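Local coordinates for Hit-like protein involved in cell-cycle regulation (PDB 3LB5) that probably binds nucleotides and may hydrolyse nucleoside phosphoramidates, as a dimeric histidine triad protein of the HINT type linked to cell-cycle regulation, at residues I52-I57 / H64-P69; S73-D78 / S117-Y122; I107-F112 / L124-I129. All blocks are in the same frame, centred on the assembly; numbering follows the deposited sequence.

Contact 1. Residues I52-I57 / H64-P69; sequences IAFMDI and HTLVIP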
loop_
_atom_site.group_PDB
_atom_site.type_symbol
_atom_site.label_atom_id
_atom_site.label_comp_id
_atom_site.label_asym_id
_atom_site.label_seq_id
_atom_site.Cartn_x
_atom_site.Cartn_y
_atom_site.Cartn_z
ATOM N N ILE B 52 5.816 -14.064 -3.793
ATOM C CA ILE B 52 5.950 -14.167 -5.216
ATOM C C ILE B 52 5.562 -12.830 -5.780
ATOM O O ILE B 52 4.570 -12.259 -5.360
ATOM C CB ILE B 52 5.017 -15.229 -5.822
ATOM C CG1 ILE B 52 5.226 -16.599 -5.168
ATOM C CG2 ILE B 52 5.290 -15.348 -7.314
ATOM C CD1 ILE B 52 4.121 -17.598 -5.543
ATOM N N ALA B 53 6.367 -12.342 -6.719
ATOM C CA ALA B 53 6.039 -11.138 -7.476
ATOM C C ALA B 53 5.874 -11.527 -8.920
ATOM O O ALA B 53 6.714 -12.240 -9.476
ATOM C CB ALA B 53 7.137 -10.054 -7.316
ATOM N N PHE B 54 4.803 -11.045 -9.542
ATOM C CA PHE B 54 4.419 -11.542 -10.847
ATOM C C PHE B 54 3.631 -10.459 -11.594
ATOM O O PHE B 54 3.115 -9.522 -10.992
ATOM C CB PHE B 54 3.620 -12.863 -10.722
ATOM C CG PHE B 54 2.327 -12.727 -9.943
ATOM C CD1 PHE B 54 1.111 -12.523 -10.614
ATOM C CD2 PHE B 54 2.318 -12.821 -8.546
ATOM C CE1 PHE B 54 -0.110 -12.404 -9.904
ATOM C CE2 PHE B 54 1.096 -12.696 -7.819
ATOM C CZ PHE B 54 -0.122 -12.486 -8.510
ATOM N N MET B 55 3.611 -10.576 -12.908
ATOM C CA MET B 55 2.986 -9.579 -13.755
ATOM C C MET B 55 1.471 -9.634 -13.638
ATOM O O MET B 55 0.871 -10.719 -13.680
ATOM C CB MET B 55 3.419 -9.784 -15.215
ATOM C CG MET B 55 4.948 -9.801 -15.435
ATOM S SD MET B 55 5.803 -8.443 -14.613
ATOM C CE MET B 55 5.119 -7.073 -15.567
ATOM N N ASP B 56 0.854 -8.460 -13.485
ATOM C CA ASP B 56 -0.594 -8.348 -13.604
ATOM C C ASP B 56 -0.978 -8.565 -15.075
ATOM O O ASP B 56 -0.407 -7.922 -15.960
ATOM C CB ASP B 56 -1.045 -6.949 -13.136
ATOM C CG ASP B 56 -2.556 -6.848 -12.920
ATOM O OD1 ASP B 56 -3.337 -7.413 -13.715
ATOM O OD2 ASP B 56 -2.980 -6.189 -11.949
ATOM N N ILE B 57 -1.930 -9.465 -15.344
ATOM C CA ILE B 57 -2.345 -9.765 -16.726
ATOM C C ILE B 57 -3.321 -8.749 -17.339
ATOM O O ILE B 57 -3.588 -8.792 -18.543
ATOM C CB ILE B 57 -2.905 -11.217 -16.915
ATOM C CG1 ILE B 57 -4.237 -11.416 -16.173
ATOM C CG2 ILE B 57 -1.821 -12.275 -16.545
ATOM C CD1 ILE B 57 -4.888 -12.760 -16.442
ATOM N N HIS B 64 3.254 -3.139 -14.612
ATOM C CA HIS B 64 2.396 -3.282 -13.408
ATOM C C HIS B 64 2.584 -4.695 -12.835
ATOM O O HIS B 64 2.313 -5.702 -13.516
ATOM C CB HIS B 64 0.941 -3.037 -13.843
ATOM C CG HIS B 64 -0.098 -3.148 -12.757
ATOM N ND1 HIS B 64 -1.387 -2.713 -12.956
ATOM C CD2 HIS B 64 -0.062 -3.642 -11.493
ATOM C CE1 HIS B 64 -2.110 -2.942 -11.871
ATOM N NE2 HIS B 64 -1.332 -3.510 -10.969
ATOM N N THR B 65 3.078 -4.741 -11.603
ATOM C CA THR B 65 3.460 -5.973 -10.924
ATOM C C THR B 65 2.641 -6.144 -9.646
ATOM O O THR B 65 2.278 -5.149 -8.975
ATOM C CB THR B 65 4.964 -5.944 -10.584
ATOM O OG1 THR B 65 5.718 -5.629 -11.761
ATOM C CG2 THR B 65 5.458 -7.306 -10.004
ATOM N N LEU B 66 2.359 -7.411 -9.316
ATOM C CA LEU B 66 1.673 -7.751 -8.080
ATOM C C LEU B 66 2.638 -8.464 -7.138
ATOM O O LEU B 66 3.461 -9.276 -7.578
ATOM C CB LEU B 66 0.473 -8.657 -8.371
ATOM C CG LEU B 66 -0.549 -8.106 -9.357
ATOM C CD1 LEU B 66 -1.714 -9.078 -9.528
ATOM C CD2 LEU B 66 -1.041 -6.768 -8.870
ATOM N N VAL B 67 2.528 -8.179 -5.847
ATOM C CA VAL B 67 3.345 -8.913 -4.851
ATOM C C VAL B 67 2.386 -9.600 -3.878
ATOM O O VAL B 67 1.486 -8.942 -3.329
ATOM C CB VAL B 67 4.257 -7.970 -4.062
ATOM C CG1 VAL B 67 4.893 -8.688 -2.840
ATOM C CG2 VAL B 67 5.375 -7.418 -4.971
ATOM N N ILE B 68 2.554 -10.919 -3.709
ATOM C CA ILE B 68 1.698 -11.683 -2.774
ATOM C C ILE B 68 2.524 -12.468 -1.762
ATOM O O ILE B 68 3.614 -12.954 -2.097
ATOM C CB ILE B 68 0.723 -12.700 -3.498
ATOM C CG1 ILE B 68 1.490 -13.795 -4.258
ATOM C CG2 ILE B 68 -0.312 -11.991 -4.388
ATOM C CD1 ILE B 68 0.518 -14.873 -4.886
ATOM N N PRO B 69 1.977 -12.660 -0.538
ATOM C CA PRO B 69 2.557 -13.666 0.345
ATOM C C PRO B 69 2.239 -15.088 -0.177
ATOM O O PRO B 69 1.218 -15.315 -0.821
ATOM C CB PRO B 69 1.841 -13.405 1.669
ATOM C CG PRO B 69 0.461 -12.907 1.224
ATOM C CD PRO B 69 0.715 -12.102 0.001
HETATM O O HOH W 1 1.560 -6.378 -16.113
#
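A beta hairpin in the antiparallel sheet of the HIT domain pairs Ile52 with Ile68 and Phe54 with Leu66, joining strands 51-55 and 65-69. Both are hydrogen-bonded pairs. The straightest link is Leu66 N to Phe54 O, 2.8 Å at 177°. Ala53 and Val67 form the non-hydrogen-bonded pair between them and face the other side of the sheet, where Ala53 CB rests on Val67 CG2.

On the face that carries Ile52, Leu66 and Ile68, the Phe54 ring lies across its neighbours. With chi1 at 61°, its CG sits between the backbone N and the carbonyl carbon, which lays the ring across the neighbouring strand. Leu66 CB comes over one face, 4.1 Å from the centroid of the Phe54 ring, while Ile68 CD1 approaches Phe54 CE2 at 3.7 Å from an oblique direction. Phe32 of helix 31-36 meets the same ring edge-to-face.

Beyond the strand, Asp56 CB lies over the face of the His64 imidazole, 3.9 Å from its centroid. Asp56 OD2 also hangs above the ring, but at 3.3 Å from His64 NE2 the angle is too poor for a hydrogen bond. Met58 N holds OD1, whereas the His64 ring is fixed through ND1 to Gln60 N. Past the last strand pair, Asp56 N still bonds to His64 O at 3.1 Å, and a water donates to that same His64 O at 2.8 Å.

Contact 2. Residues S73-D78 / S117-Y122; sequences SRNLLD and SQQTVY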
loop_
_atom_site.group_PDB
_atom_site.type_symbol
_atom_site.label_atom_id
_atom_site.label_comp_id
_atom_site.label_asym_id
_atom_site.label_seq_id
_atom_site.Cartn_x
_atom_site.Cartn_y
_atom_site.Cartn_z
ATOM N N SER B 73 -3.899 -15.277 3.226
ATOM C CA SER B 73 -4.890 -14.517 3.993
ATOM C C SER B 73 -5.757 -13.823 2.961
ATOM O O SER B 73 -5.320 -13.621 1.826
ATOM C CB SER B 73 -4.251 -13.507 4.973
ATOM O OG SER B 73 -3.546 -12.477 4.313
ATOM N N ARG B 74 -6.988 -13.486 3.328
ATOM C CA ARG B 74 -7.889 -12.806 2.385
ATOM C C ARG B 74 -7.344 -11.438 1.970
ATOM O O ARG B 74 -7.505 -11.021 0.821
ATOM C CB ARG B 74 -9.276 -12.618 3.010
ATOM C CG ARG B 74 -10.025 -13.956 3.230
ATOM C CD ARG B 74 -11.404 -13.773 3.787
ATOM N NE ARG B 74 -12.316 -13.075 2.891
ATOM C CZ ARG B 74 -12.640 -11.784 2.963
ATOM N NH1 ARG B 74 -12.110 -10.986 3.897
ATOM N NH2 ARG B 74 -13.517 -11.283 2.086
ATOM N N ASN B 75 -6.750 -10.731 2.930
ATOM C CA ASN B 75 -6.259 -9.368 2.682
ATOM C C ASN B 75 -5.344 -8.922 3.816
ATOM O O ASN B 75 -4.771 -9.771 4.504
ATOM C CB ASN B 75 -7.425 -8.387 2.388
ATOM C CG ASN B 75 -8.445 -8.307 3.508
ATOM O OD1 ASN B 75 -8.113 -8.370 4.684
ATOM N ND2 ASN B 75 -9.698 -8.102 3.138
ATOM N N LEU B 76 -5.177 -7.611 4.013
ATOM C CA LEU B 76 -4.248 -7.111 5.040
ATOM C C LEU B 76 -4.749 -7.334 6.462
ATOM O O LEU B 76 -3.959 -7.551 7.397
ATOM C CB LEU B 76 -3.995 -5.599 4.835
ATOM C CG LEU B 76 -2.860 -4.992 5.675
ATOM C CD1 LEU B 76 -1.560 -5.392 5.075
ATOM C CD2 LEU B 76 -2.960 -3.491 5.711
ATOM N N LEU B 77 -6.062 -7.236 6.616
ATOM C CA LEU B 77 -6.750 -7.275 7.913
ATOM C C LEU B 77 -6.601 -8.619 8.638
ATOM O O LEU B 77 -6.471 -8.644 9.863
ATOM C CB LEU B 77 -8.237 -6.955 7.721
ATOM C CG LEU B 77 -8.593 -5.676 6.937
ATOM C CD1 LEU B 77 -10.053 -5.721 6.501
ATOM C CD2 LEU B 77 -8.342 -4.451 7.785
ATOM N N ASP B 78 -6.605 -9.720 7.885
ATOM C CA ASP B 78 -6.496 -11.065 8.492
ATOM C C ASP B 78 -5.111 -11.708 8.348
ATOM O O ASP B 78 -4.917 -12.843 8.774
ATOM C CB ASP B 78 -7.581 -12.011 7.942
ATOM C CG ASP B 78 -7.440 -12.270 6.443
ATOM O OD1 ASP B 78 -6.932 -11.396 5.727
ATOM O OD2 ASP B 78 -7.866 -13.342 5.967
ATOM N N SER B 117 -13.509 -1.734 -1.426
ATOM C CA SER B 117 -12.215 -1.210 -1.888
ATOM C C SER B 117 -11.807 -1.776 -3.257
ATOM O O SER B 117 -10.641 -1.655 -3.672
ATOM C CB SER B 117 -11.113 -1.487 -0.845
ATOM O OG SER B 117 -9.868 -0.888 -1.226
ATOM N N GLN B 118 -12.757 -2.395 -3.962
ATOM C CA GLN B 118 -12.475 -2.967 -5.288
ATOM C C GLN B 118 -11.387 -4.069 -5.247
ATOM O O GLN B 118 -10.653 -4.272 -6.225
ATOM C CB GLN B 118 -12.045 -1.855 -6.268
ATOM C CG GLN B 118 -13.069 -0.739 -6.516
ATOM C CD GLN B 118 -13.133 0.302 -5.397
ATOM O OE1 GLN B 118 -12.112 0.798 -4.914
ATOM N NE2 GLN B 118 -14.344 0.641 -4.994
ATOM N N GLN B 119 -11.241 -4.758 -4.117
ATOM C CA GLN B 119 -10.409 -5.961 -4.113
ATOM C C GLN B 119 -11.094 -6.988 -5.029
ATOM O O GLN B 119 -12.288 -7.243 -4.883
ATOM C CB GLN B 119 -10.242 -6.538 -2.704
ATOM C CG GLN B 119 -9.282 -7.735 -2.660
ATOM C CD GLN B 119 -9.043 -8.302 -1.264
ATOM O OE1 GLN B 119 -9.760 -8.011 -0.318
ATOM N NE2 GLN B 119 -8.018 -9.129 -1.148
ATOM N N THR B 120 -10.362 -7.542 -5.985
ATOM C CA THR B 120 -10.982 -8.467 -6.966
ATOM C C THR B 120 -10.638 -9.933 -6.721
ATOM O O THR B 120 -11.431 -10.826 -7.045
ATOM C CB THR B 120 -10.648 -8.101 -8.426
ATOM O OG1 THR B 120 -9.238 -7.913 -8.569
ATOM C CG2 THR B 120 -11.384 -6.823 -8.843
ATOM N N VAL B 121 -9.470 -10.182 -6.146
ATOM C CA VAL B 121 -9.067 -11.555 -5.783
ATOM C C VAL B 121 -8.808 -11.528 -4.294
ATOM O O VAL B 121 -8.069 -10.676 -3.825
ATOM C CB VAL B 121 -7.779 -12.007 -6.524
ATOM C CG1 VAL B 121 -7.355 -13.423 -6.060
ATOM C CG2 VAL B 121 -7.987 -11.927 -8.020
ATOM N N TYR B 122 -9.446 -12.440 -3.562
ATOM C CA TYR B 122 -9.429 -12.433 -2.100
ATOM C C TYR B 122 -8.246 -13.179 -1.502
ATOM O O TYR B 122 -8.392 -14.065 -0.664
ATOM C CB TYR B 122 -10.778 -12.891 -1.552
ATOM C CG TYR B 122 -11.805 -11.834 -1.834
ATOM C CD1 TYR B 122 -11.896 -10.707 -1.029
ATOM C CD2 TYR B 122 -12.631 -11.919 -2.948
ATOM C CE1 TYR B 122 -12.792 -9.693 -1.313
ATOM C CE2 TYR B 122 -13.558 -10.907 -3.231
ATOM C CZ TYR B 122 -13.621 -9.801 -2.398
ATOM O OH TYR B 122 -14.539 -8.809 -2.638
#
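Arg74 lays its guanidinium alongside the Tyr122 ring, the two planes only 14° apart, where the loop leading into helix 81-101 meets the loop ahead of strand 126-131 in the HIT fold. The two side chains run the same way, and Arg74 NH2 passes obliquely by the ring, 3.6 Å from Tyr122 CD1. A bend at chi3 (65°) turns the guanidinium from the line of the chain, and NH1 makes a salt bridge with Glu114.

Next to this pair, Gln119 reaches across with its side chain extended beyond CG. Gln119 NE2 donates to Arg74 O at 2.8 Å, in the carbonyl plane, and weakly to Val121 O in its own loop. The other end of the amide, Gln119 OE1, accepts from Glu114 N and takes a long, weak bond from Asn75 ND2 at 3.5 Å. Both ends of the amide are thus used, which settles its flip. Asn75 ND2 also donates to Glu114, so this one carboxylate ties together Arg74 and Asn75. The backbones come close too, Arg74 CA lying 3.3 Å from Tyr122 O.

Nearby, the second subunit takes hold of both loops: its Gln92 bonds to Leu76 O and its Thr108 to Ser117 OG.

The 73-78 loop is shaped from within by Asp78, whose two oxygens accept from Arg74 N and Asn75 N through their syn lone pairs. An Asx turn completes it, with Leu77 N donating to Asn75 OD1 at 3.0 Å.

Contact 3. Residues I107-F112 / L124-I129; sequences ITVMQF and LHFHII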
loop_
_atom_site.group_PDB
_atom_site.type_symbol
_atom_site.label_atom_id
_atom_site.label_comp_id
_atom_site.label_asym_id
_atom_site.label_seq_id
_atom_site.Cartn_x
_atom_site.Cartn_y
_atom_site.Cartn_z
ATOM N N ILE B 107 5.946 5.806 -8.791
ATOM C CA ILE B 107 5.448 4.474 -8.474
ATOM C C ILE B 107 4.259 4.603 -7.532
ATOM O O ILE B 107 4.382 5.180 -6.448
ATOM C CB ILE B 107 6.546 3.579 -7.820
ATOM C CG1 ILE B 107 7.692 3.265 -8.817
ATOM C CG2 ILE B 107 5.912 2.297 -7.226
ATOM C CD1 ILE B 107 7.332 2.237 -9.901
ATOM N N THR B 108 3.123 4.033 -7.939
ATOM C CA THR B 108 1.947 3.954 -7.064
ATOM C C THR B 108 1.818 2.549 -6.483
ATOM O O THR B 108 1.801 1.561 -7.221
ATOM C CB THR B 108 0.652 4.341 -7.816
ATOM O OG1 THR B 108 0.761 5.693 -8.287
ATOM C CG2 THR B 108 -0.576 4.237 -6.879
ATOM N N VAL B 109 1.742 2.473 -5.154
ATOM C CA VAL B 109 1.522 1.214 -4.458
ATOM C C VAL B 109 0.096 1.245 -3.944
ATOM O O VAL B 109 -0.308 2.208 -3.298
ATOM C CB VAL B 109 2.511 1.048 -3.277
ATOM C CG1 VAL B 109 2.203 -0.203 -2.444
ATOM C CG2 VAL B 109 3.962 1.082 -3.805
ATOM N N MET B 110 -0.675 0.196 -4.224
ATOM C CA MET B 110 -2.039 0.130 -3.702
ATOM C C MET B 110 -2.311 -1.219 -3.085
ATOM O O MET B 110 -1.769 -2.241 -3.528
ATOM C CB MET B 110 -3.077 0.381 -4.804
ATOM C CG MET B 110 -2.844 1.666 -5.560
ATOM S SD MET B 110 -4.232 2.019 -6.629
ATOM C CE MET B 110 -4.122 0.786 -7.917
ATOM N N GLN B 111 -3.176 -1.235 -2.084
ATOM C CA GLN B 111 -3.555 -2.496 -1.477
ATOM C C GLN B 111 -5.034 -2.403 -1.079
ATOM O O GLN B 111 -5.436 -1.482 -0.352
ATOM C CB GLN B 111 -2.638 -2.830 -0.300
ATOM C CG GLN B 111 -2.850 -4.280 0.258
ATOM C CD GLN B 111 -3.962 -4.352 1.280
ATOM O OE1 GLN B 111 -4.114 -3.455 2.106
ATOM N NE2 GLN B 111 -4.775 -5.401 1.208
ATOM N N PHE B 112 -5.826 -3.335 -1.598
ATOM C CA PHE B 112 -7.293 -3.291 -1.450
ATOM C C PHE B 112 -7.876 -4.337 -0.526
ATOM O O PHE B 112 -7.582 -5.533 -0.651
ATOM C CB PHE B 112 -7.998 -3.364 -2.809
ATOM C CG PHE B 112 -7.536 -2.314 -3.794
ATOM C CD1 PHE B 112 -7.401 -0.982 -3.410
ATOM C CD2 PHE B 112 -7.239 -2.668 -5.098
ATOM C CE1 PHE B 112 -6.970 -0.012 -4.316
ATOM C CE2 PHE B 112 -6.805 -1.702 -6.025
ATOM C CZ PHE B 112 -6.671 -0.369 -5.624
ATOM N N LEU B 124 -4.210 -11.672 -0.195
ATOM C CA LEU B 124 -3.427 -10.436 0.015
ATOM C C LEU B 124 -2.521 -10.145 -1.186
ATOM O O LEU B 124 -1.724 -10.968 -1.559
ATOM C CB LEU B 124 -2.590 -10.499 1.314
ATOM C CG LEU B 124 -1.710 -9.276 1.674
ATOM C CD1 LEU B 124 -2.496 -7.946 1.727
ATOM C CD2 LEU B 124 -0.974 -9.526 2.987
ATOM N N HIS B 125 -2.704 -9.001 -1.830
ATOM C CA HIS B 125 -1.775 -8.573 -2.862
ATOM C C HIS B 125 -1.566 -7.067 -2.847
ATOM O O HIS B 125 -2.525 -6.310 -2.663
ATOM C CB HIS B 125 -2.211 -9.045 -4.258
ATOM C CG HIS B 125 -3.574 -8.571 -4.681
ATOM N ND1 HIS B 125 -4.732 -9.025 -4.086
ATOM C CD2 HIS B 125 -3.965 -7.729 -5.673
ATOM C CE1 HIS B 125 -5.781 -8.460 -4.672
ATOM N NE2 HIS B 125 -5.345 -7.681 -5.648
ATOM N N PHE B 126 -0.315 -6.644 -3.059
ATOM C CA PHE B 126 0.025 -5.232 -3.314
ATOM C C PHE B 126 0.211 -5.001 -4.815
ATOM O O PHE B 126 0.846 -5.803 -5.509
ATOM C CB PHE B 126 1.305 -4.829 -2.574
ATOM C CG PHE B 126 1.122 -4.652 -1.089
ATOM C CD1 PHE B 126 1.167 -3.386 -0.527
ATOM C CD2 PHE B 126 0.941 -5.758 -0.249
ATOM C CE1 PHE B 126 0.993 -3.215 0.854
ATOM C CE2 PHE B 126 0.780 -5.600 1.141
ATOM C CZ PHE B 126 0.807 -4.317 1.687
ATOM N N HIS B 127 -0.397 -3.930 -5.316
ATOM C CA HIS B 127 -0.148 -3.437 -6.669
ATOM C C HIS B 127 1.075 -2.522 -6.694
ATOM O O HIS B 127 1.180 -1.574 -5.881
ATOM C CB HIS B 127 -1.349 -2.611 -7.168
ATOM C CG HIS B 127 -2.601 -3.391 -7.304
ATOM N ND1 HIS B 127 -2.905 -4.103 -8.449
ATOM C CD2 HIS B 127 -3.655 -3.546 -6.467
ATOM C CE1 HIS B 127 -4.085 -4.684 -8.301
ATOM N NE2 HIS B 127 -4.565 -4.357 -7.111
ATOM N N ILE B 128 1.988 -2.779 -7.636
ATOM C CA ILE B 128 3.112 -1.863 -7.885
ATOM C C ILE B 128 3.009 -1.327 -9.321
ATOM O O ILE B 128 3.217 -2.059 -10.298
ATOM C CB ILE B 128 4.502 -2.492 -7.629
ATOM C CG1 ILE B 128 4.673 -2.892 -6.156
ATOM C CG2 ILE B 128 5.601 -1.470 -7.904
ATOM C CD1 ILE B 128 4.278 -4.272 -5.830
ATOM N N ILE B 129 2.641 -0.053 -9.427
ATOM C CA ILE B 129 2.290 0.541 -10.716
ATOM C C ILE B 129 3.217 1.698 -11.083
ATOM O O ILE B 129 3.243 2.731 -10.396
ATOM C CB ILE B 129 0.799 1.006 -10.760
ATOM C CG1 ILE B 129 -0.139 -0.081 -10.205
ATOM C CG2 ILE B 129 0.405 1.471 -12.187
ATOM C CD1 ILE B 129 -1.585 0.365 -10.058
HETATM O O HOH W 2 -5.263 -7.336 -1.077
HETATM O O HOH W 3 -4.971 -5.530 -3.246
#
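Gln111 and Phe126 meet where Gln111 CG sits squarely over the centre of the phenyl face, 3.8 Å from the Phe126 centroid and 7° off the normal. Bending at chi2 (-86°) then carries the amide past the ring: Gln111 NE2 lies 3.5 Å from Leu124 CD1, and OE1 accepts from Asn113 ND2. Val109 CG1 touches the same phenyl at its edge. On the opposite side of the sheet, the His127 imidazole has Met110 O at its edge, while Phe112 CE2 approaches His127 NE2 obliquely at 3.6 Å, the two ring planes 49° apart.

These side chains are set by the antiparallel pairing of Thr108 with Ile129 and of Met110 with His127; His127 N donates to Met110 O at 2.8 Å. Past Met110 the two segments are bridged by water instead. One water links Phe112 N to His125 O and stands over the centre of the His125 ring; another joins Gln111 NE2, Phe112 O and His125 N.

Further out, strand 106-113 pairs with a strand of the second subunit, carrying the sheet across the dimer. Helix 81-101 packs on Phe126 through Val87 and Val91.

With His123, His125 and His127 form the alternating signature of the histidine triad. His127 ND1 is hydrogen-bonded to His64 NE2 while Phe112 flanks its NE2 side, a combination that would limit rotation of the His127 imidazole, as the bond from His125 ND1 to His123 O would for its own ring.

Contacts 1 and 3 are two parts of one antiparallel sheet, their centres about 9 Å apart. Strands 65-69 and 126-131 are neighbours, probably stitched by Thr65 O to Ile128 N and Val67 N to Phe126 O. Contact 2 lies off the sheet, its centre about 14 Å from that of contact 1 and 12 Å from that of contact 3. Along the chain, contact 1 closes first; the segments of contacts 2 and 3 then alternate, and helix 81-101 lies in the sequence between 73-78 and 107-112. Both the loops of contact 2 and the edge strand of contact 3 take part in the dimer interface, close to the histidine motif.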